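Local structure of blue-light-activated histidine kinase 2 (Erythrobacter litoralis HTCC2594, 4R39) at residues 127-132 and 188-193; 178-183 and 201-206. The protein is a blue-light-activated, ATP-dependent histidine kinase involved in light-dependent bacterial virulence, represented here by its C-terminal kinase region. All coordinates share one frame; numbering follows the deposited sequence.

Interaction 1. Residues 127-132 and 188-193; sequences GLLVSE and RIVRQL
V190 meets L129 and E132 where two helices of the Bergerat-fold ATP-binding domain lie side by side. Helix 120-140, which carries E132 of the nucleotide pocket, runs roughly antiparallel to helix 185-196: over these segments their axes approach to 9.5 Å at 147° between N-to-C directions. Close packing runs through a whole row of aliphatic groups, from V190 against E132 to L193 against L128. V190 spreads its two methyls over different partners: CG2 slides alongside the chain of E132, 3.5 Å from its CB, while CG1 meets CD2 of L129 at 3.7 Å, the two side chains crossing at about a right angle. One turn further on, L193 points into the interface and passes L129 in the opposite direction, its CB 4.2 Å from CG of L129.

I189 touches more lightly, its CG2 lying 4.2 Å from CG of E132. The glutamate carboxylate finds its partners beyond the two helices, in salt bridges from OE2 to R60 and R61. A bend at chi2 (-51°) turns it away from the line of the chain, and the side chain comes within about 4 Å of both the bound nucleotide analogue and the magnesium ion. All six residues that touch are buried, whereas R188 and R191 occupy the exposed side of helix 185-196. At the tightly packed L128 end, near L34 and I37 of helix 32-48, the CD1 methyl of L193 sits 3.5 Å from CB of L128 and 3.9 Å from the backbone N of L129.

Interaction 2. Residues 178-183 and 201-206; sequences DWPNEG and LNVTRG. With ANP (phosphoaminophosphonic acid-adenylate ester), chain F.
W179 and P180 rest on the inward-facing side of strand 201-204, and most of the contact is apolar. The indole turns the edge of its six-membered ring to the strand: CG2 of V203 lies near the ring plane, 3.9 Å from CE3, with the two side chains crossing at about a right angle. With CG of W179 anti to the backbone N (chi1 -175°), the ring is carried between V203 at one edge and the nucleotide at another. P180 packs beside it, its CD 4.0 Å from CD2 of L201, and the same CD also approaches V203. The peptide bond between W179 and P180 is cis, and the proline folds back over the indole, with CB 3.6 Å above the plane and over the centre of the ring.

The charged pair lies on the more exposed side of the contact. OD1 of D178 forms a salt bridge with NH1 of R205 at 3.4 Å, but the oxygen stands well out of the guanidinium plane and no N-H points at it, so the attraction is one of charge alone. R205 is poorly ordered, and its position should be read with caution.

In this Bergerat fold the 178-183 loop leads into helix 185-196, and strand 200-204 is an edge strand of the mixed sheet that backs the nucleotide site. Two side-chain hydrogen bonds lie within the loop. The backbone N of D178 donates to OE1 of E182 at 2.6 Å, meeting it on the anti side, while ND2 of N181 reaches OD2 of D178 from above the carboxylate plane.

Towards the nucleotide analogue, the indole presents its pyrrole edge: NE1 lies 3.4 Å from O2A of the alpha-phosphate, which is near the ring plane. G183 has backbone angles that call for glycine, and the absence of a CB lets its CA pass 3.7 Å from that same O2A.

Overall arrangement
Interactions 1 and 2 lie with centres 13 Å apart in one ATP-binding domain, and their segments alternate along the chain: 127-132, 178-183, 188-193, then 201-206. Helix 185-196 links them, since it contributes to interaction 1, follows the loop of interaction 2 and leads into strand 200-204 at the edge of the five-stranded mixed sheet. The two contacts touch directly, V190 reaching both W179 and L201, with its CG1 3.4 Å from CD1 of L201. Helix pair, loop and sheet edge thus form continuous packing beside the nucleotide, which E132 approaches from interaction 1 and W179 and G183 from interaction 2.

Interaction 1. Residues 127-132 and 188-193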
loop_
_atom_site.group_PDB
_atom_site.type_symbol
_atom_site.label_atom_id
_atom_site.label_comp_id
_atom_site.label_asym_id
_atom_site.label_seq_id
_atom_site.Cartn_x
_atom_site.Cartn_y
_atom_site.Cartn_z
ATOM N N GLY A 127 2.285 0.536 -2.993
ATOM C CA GLY A 127 2.712 0.136 -1.665
ATOM C C GLY A 127 1.672 0.470 -0.609
ATOM O O GLY A 127 1.300 -0.380 0.200
ATOM N N LEU A 128 1.198 1.710 -0.622
ATOM C CA LEU A 128 0.159 2.136 0.307
ATOM C C LEU A 128 -1.127 1.361 0.069
ATOM O O LEU A 128 -1.828 1.009 1.014
ATOM C CB LEU A 128 -0.108 3.634 0.170
ATOM C CG LEU A 128 0.800 4.561 0.977
ATOM C CD1 LEU A 128 0.531 5.999 0.588
ATOM C CD2 LEU A 128 0.593 4.376 2.475
ATOM N N LEU A 129 -1.432 1.105 -1.198
ATOM C CA LEU A 129 -2.597 0.308 -1.557
ATOM C C LEU A 129 -2.541 -1.061 -0.892
ATOM O O LEU A 129 -3.490 -1.482 -0.227
ATOM C CB LEU A 129 -2.663 0.129 -3.074
ATOM C CG LEU A 129 -3.851 0.799 -3.758
ATOM C CD1 LEU A 129 -3.694 0.734 -5.268
ATOM C CD2 LEU A 129 -5.148 0.137 -3.324
ATOM N N VAL A 130 -1.419 -1.751 -1.077
ATOM C CA VAL A 130 -1.246 -3.089 -0.529
ATOM C C VAL A 130 -1.279 -3.038 0.990
ATOM O O VAL A 130 -1.773 -3.959 1.639
ATOM C CB VAL A 130 0.077 -3.725 -1.009
ATOM C CG1 VAL A 130 0.378 -5.018 -0.260
ATOM C CG2 VAL A 130 0.004 -3.994 -2.497
ATOM N N SER A 131 -0.758 -1.961 1.558
ATOM C CA SER A 131 -0.767 -1.812 3.001
ATOM C C SER A 131 -2.210 -1.740 3.493
ATOM O O SER A 131 -2.576 -2.420 4.438
ATOM C CB SER A 131 0.010 -0.568 3.429
ATOM O OG SER A 131 0.402 -0.671 4.788
ATOM N N GLU A 132 -3.030 -0.928 2.830
ATOM C CA GLU A 132 -4.430 -0.762 3.210
ATOM C C GLU A 132 -5.211 -2.064 3.167
ATOM O O GLU A 132 -5.893 -2.426 4.127
ATOM C CB GLU A 132 -5.124 0.229 2.272
ATOM C CG GLU A 132 -4.688 1.666 2.428
ATOM C CD GLU A 132 -4.746 2.144 3.857
ATOM O OE1 GLU A 132 -5.672 1.738 4.598
ATOM O OE2 GLU A 132 -3.839 2.905 4.261
ATOM N N ARG A 188 -10.885 5.716 1.703
ATOM C CA ARG A 188 -10.669 6.945 0.952
ATOM C C ARG A 188 -9.275 6.944 0.338
ATOM O O ARG A 188 -9.100 7.341 -0.812
ATOM C CB ARG A 188 -10.844 8.161 1.860
ATOM C CG ARG A 188 -10.648 9.495 1.158
ATOM C CD ARG A 188 -10.979 10.660 2.076
ATOM N NE ARG A 188 -12.363 10.618 2.538
ATOM C CZ ARG A 188 -12.907 11.512 3.357
ATOM N NH1 ARG A 188 -12.185 12.527 3.811
ATOM N NH2 ARG A 188 -14.177 11.391 3.722
ATOM N N ILE A 189 -8.286 6.502 1.112
ATOM C CA ILE A 189 -6.927 6.363 0.599
ATOM C C ILE A 189 -6.941 5.461 -0.629
ATOM O O ILE A 189 -6.403 5.818 -1.675
ATOM C CB ILE A 189 -5.962 5.732 1.631
ATOM C CG1 ILE A 189 -5.976 6.495 2.959
ATOM C CG2 ILE A 189 -4.543 5.689 1.071
ATOM C CD1 ILE A 189 -5.610 7.953 2.849
ATOM N N VAL A 190 -7.566 4.296 -0.491
ATOM C CA VAL A 190 -7.576 3.305 -1.562
ATOM C C VAL A 190 -8.192 3.864 -2.839
ATOM O O VAL A 190 -7.670 3.642 -3.925
ATOM C CB VAL A 190 -8.315 2.012 -1.138
ATOM C CG1 VAL A 190 -8.622 1.125 -2.346
ATOM C CG2 VAL A 190 -7.479 1.244 -0.130
ATOM N N ARG A 191 -9.298 4.586 -2.715
ATOM C CA ARG A 191 -9.969 5.109 -3.898
ATOM C C ARG A 191 -9.111 6.146 -4.615
ATOM O O ARG A 191 -9.135 6.238 -5.838
ATOM C CB ARG A 191 -11.334 5.695 -3.534
ATOM C CG ARG A 191 -12.414 4.636 -3.376
ATOM C CD ARG A 191 -13.785 5.222 -3.049
ATOM N NE ARG A 191 -13.805 6.684 -3.026
ATOM C CZ ARG A 191 -13.977 7.431 -1.936
ATOM N NH1 ARG A 191 -14.155 6.880 -0.739
ATOM N NH2 ARG A 191 -13.978 8.751 -2.046
ATOM N N GLN A 192 -8.344 6.917 -3.855
ATOM C CA GLN A 192 -7.508 7.958 -4.439
ATOM C C GLN A 192 -6.337 7.344 -5.199
ATOM O O GLN A 192 -6.088 7.687 -6.353
ATOM C CB GLN A 192 -7.003 8.912 -3.355
ATOM C CG GLN A 192 -8.106 9.775 -2.746
ATOM C CD GLN A 192 -7.657 10.549 -1.517
ATOM O OE1 GLN A 192 -6.589 10.296 -0.959
ATOM N NE2 GLN A 192 -8.478 11.500 -1.088
ATOM N N LEU A 193 -5.630 6.427 -4.550
ATOM C CA LEU A 193 -4.436 5.829 -5.130
ATOM C C LEU A 193 -4.752 5.002 -6.374
ATOM O O LEU A 193 -3.980 4.994 -7.333
ATOM C CB LEU A 193 -3.728 4.966 -4.091
ATOM C CG LEU A 193 -3.346 5.697 -2.804
ATOM C CD1 LEU A 193 -2.743 4.717 -1.815
ATOM C CD2 LEU A 193 -2.387 6.844 -3.079
#

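Interaction 2. Residues 178-183 and 201-206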
loop_
_atom_site.group_PDB
_atom_site.type_symbol
_atom_site.label_atom_id
_atom_site.label_comp_id
_atom_site.label_asym_id
_atom_site.label_seq_id
_atom_site.Cartn_x
_atom_site.Cartn_y
_atom_site.Cartn_z
ATOM N N ASP A 178 -20.166 -1.219 1.250
ATOM C CA ASP A 178 -19.750 -1.356 -0.142
ATOM C C ASP A 178 -18.339 -0.811 -0.314
ATOM O O ASP A 178 -18.110 0.155 -1.047
ATOM C CB ASP A 178 -20.714 -0.615 -1.071
ATOM C CG ASP A 178 -20.414 -0.867 -2.543
ATOM O OD1 ASP A 178 -20.119 -2.027 -2.904
ATOM O OD2 ASP A 178 -20.465 0.098 -3.337
ATOM N N TRP A 179 -17.400 -1.441 0.379
ATOM C CA TRP A 179 -16.007 -1.024 0.354
ATOM C C TRP A 179 -15.453 -1.181 -1.062
ATOM O O TRP A 179 -15.771 -2.158 -1.743
ATOM C CB TRP A 179 -15.224 -1.875 1.354
ATOM C CG TRP A 179 -13.802 -1.489 1.538
ATOM C CD1 TRP A 179 -13.288 -0.690 2.516
ATOM C CD2 TRP A 179 -12.696 -1.901 0.731
ATOM N NE1 TRP A 179 -11.926 -0.575 2.363
ATOM C CE2 TRP A 179 -11.540 -1.308 1.273
ATOM C CE3 TRP A 179 -12.571 -2.710 -0.401
ATOM C CZ2 TRP A 179 -10.281 -1.498 0.724
ATOM C CZ3 TRP A 179 -11.321 -2.896 -0.947
ATOM C CH2 TRP A 179 -10.190 -2.296 -0.383
ATOM N N PRO A 180 -14.616 -0.231 -1.517
ATOM C CA PRO A 180 -14.096 0.948 -0.815
ATOM C C PRO A 180 -14.880 2.247 -1.024
ATOM O O PRO A 180 -14.390 3.289 -0.597
ATOM C CB PRO A 180 -12.698 1.096 -1.409
ATOM C CG PRO A 180 -12.864 0.645 -2.813
ATOM C CD PRO A 180 -13.905 -0.452 -2.788
ATOM N N ASN A 181 -16.053 2.207 -1.649
ATOM C CA ASN A 181 -16.868 3.417 -1.769
ATOM C C ASN A 181 -17.357 3.863 -0.398
ATOM O O ASN A 181 -17.483 5.057 -0.128
ATOM C CB ASN A 181 -18.058 3.196 -2.699
ATOM C CG ASN A 181 -17.635 2.895 -4.119
ATOM O OD1 ASN A 181 -17.028 3.732 -4.788
ATOM N ND2 ASN A 181 -17.958 1.698 -4.593
ATOM N N GLU A 182 -17.639 2.887 0.458
ATOM C CA GLU A 182 -17.966 3.143 1.852
ATOM C C GLU A 182 -16.819 2.617 2.701
ATOM O O GLU A 182 -16.148 1.659 2.321
ATOM C CB GLU A 182 -19.260 2.431 2.253
ATOM C CG GLU A 182 -20.475 2.782 1.408
ATOM C CD GLU A 182 -21.718 2.017 1.829
ATOM O OE1 GLU A 182 -21.625 0.786 2.006
ATOM O OE2 GLU A 182 -22.788 2.645 1.986
ATOM N N GLY A 183 -16.592 3.246 3.844
ATOM C CA GLY A 183 -15.596 2.765 4.780
ATOM C C GLY A 183 -15.068 3.893 5.630
ATOM O O GLY A 183 -15.696 4.943 5.746
ATOM N N LEU A 201 -10.100 -1.340 -9.655
ATOM C CA LEU A 201 -10.232 -2.157 -8.453
ATOM C C LEU A 201 -11.556 -2.914 -8.489
ATOM O O LEU A 201 -12.566 -2.390 -8.956
ATOM C CB LEU A 201 -10.152 -1.279 -7.203
ATOM C CG LEU A 201 -10.046 -1.997 -5.853
ATOM C CD1 LEU A 201 -9.268 -1.141 -4.864
ATOM C CD2 LEU A 201 -11.421 -2.328 -5.288
ATOM N N ASN A 202 -11.532 -4.152 -8.004
ATOM C CA ASN A 202 -12.728 -4.984 -7.904
ATOM C C ASN A 202 -12.726 -5.760 -6.595
ATOM O O ASN A 202 -11.666 -6.073 -6.066
ATOM C CB ASN A 202 -12.807 -5.962 -9.074
ATOM C CG ASN A 202 -13.181 -5.286 -10.378
ATOM O OD1 ASN A 202 -14.346 -4.938 -10.600
ATOM N ND2 ASN A 202 -12.200 -5.110 -11.256
ATOM N N VAL A 203 -13.915 -6.071 -6.084
ATOM C CA VAL A 203 -14.050 -6.756 -4.800
ATOM C C VAL A 203 -15.120 -7.833 -4.854
ATOM O O VAL A 203 -16.172 -7.644 -5.462
ATOM C CB VAL A 203 -14.438 -5.782 -3.671
ATOM C CG1 VAL A 203 -14.298 -6.464 -2.309
ATOM C CG2 VAL A 203 -13.586 -4.523 -3.729
ATOM N N THR A 204 -14.849 -8.944 -4.179
ATOM C CA THR A 204 -15.730 -10.104 -4.156
ATOM C C THR A 204 -15.963 -10.515 -2.700
ATOM O O THR A 204 -15.004 -10.673 -1.951
ATOM C CB THR A 204 -15.084 -11.256 -4.950
ATOM O OG1 THR A 204 -15.096 -10.940 -6.348
ATOM C CG2 THR A 204 -15.808 -12.572 -4.725
ATOM N N ARG A 205 -17.225 -10.696 -2.311
ATOM C CA ARG A 205 -17.599 -10.854 -0.900
ATOM C C ARG A 205 -17.926 -12.290 -0.479
ATOM O O ARG A 205 -17.786 -13.228 -1.268
ATOM C CB ARG A 205 -18.803 -9.959 -0.590
ATOM C CG ARG A 205 -18.430 -8.552 -0.170
ATOM C CD ARG A 205 -19.629 -7.620 -0.143
ATOM N NE ARG A 205 -19.191 -6.230 -0.211
ATOM C CZ ARG A 205 -18.689 -5.662 -1.303
ATOM N NH1 ARG A 205 -18.308 -4.394 -1.277
ATOM N NH2 ARG A 205 -18.561 -6.364 -2.422
ATOM N N GLY A 206 -18.343 -12.443 0.781
ATOM C CA GLY A 206 -18.878 -13.698 1.292
ATOM C C GLY A 206 -18.166 -14.246 2.520
ATOM O O GLY A 206 -17.055 -13.830 2.839
HETATM P PG ANP F . -8.509 2.265 8.713
HETATM O O1G ANP F . -8.513 3.739 8.481
HETATM O O2G ANP F . -8.402 1.508 7.337
HETATM O O3G ANP F . -7.256 1.892 9.599
HETATM P PB ANP F . -10.814 0.657 8.665
HETATM O O1B ANP F . -11.893 0.123 9.546
HETATM O O2B ANP F . -9.884 -0.528 8.255
HETATM N N3B ANP F . -9.942 1.823 9.504
HETATM P PA ANP F . -11.462 0.611 5.986
HETATM O O1A ANP F . -10.102 0.190 5.584
HETATM O O2A ANP F . -12.125 1.584 5.007
HETATM O O3A ANP F . -11.453 1.330 7.406
HETATM O "O5'" ANP F . -12.355 -0.671 6.176
HETATM C "C5'" ANP F . -13.785 -0.544 6.141
HETATM C "C4'" ANP F . -14.419 -1.682 6.901
HETATM O "O4'" ANP F . -14.616 -2.802 6.015
HETATM C "C3'" ANP F . -13.622 -2.245 8.073
HETATM O "O3'" ANP F . -13.856 -1.490 9.257
HETATM C "C2'" ANP F . -14.174 -3.664 8.189
HETATM O "O2'" ANP F . -15.367 -3.693 8.965
HETATM C "C1'" ANP F . -14.477 -4.019 6.726
HETATM N N9 ANP F . -13.445 -4.811 6.066
HETATM C C8 ANP F . -12.411 -4.346 5.294
HETATM N N7 ANP F . -11.640 -5.287 4.810
HETATM C C5 ANP F . -12.205 -6.457 5.297
HETATM C C6 ANP F . -11.858 -7.813 5.144
HETATM N N6 ANP F . -10.813 -8.237 4.430
HETATM N N1 ANP F . -12.635 -8.732 5.758
HETATM C C2 ANP F . -13.684 -8.313 6.474
HETATM N N3 ANP F . -14.107 -7.065 6.688
HETATM C C4 ANP F . -13.320 -6.178 6.068
#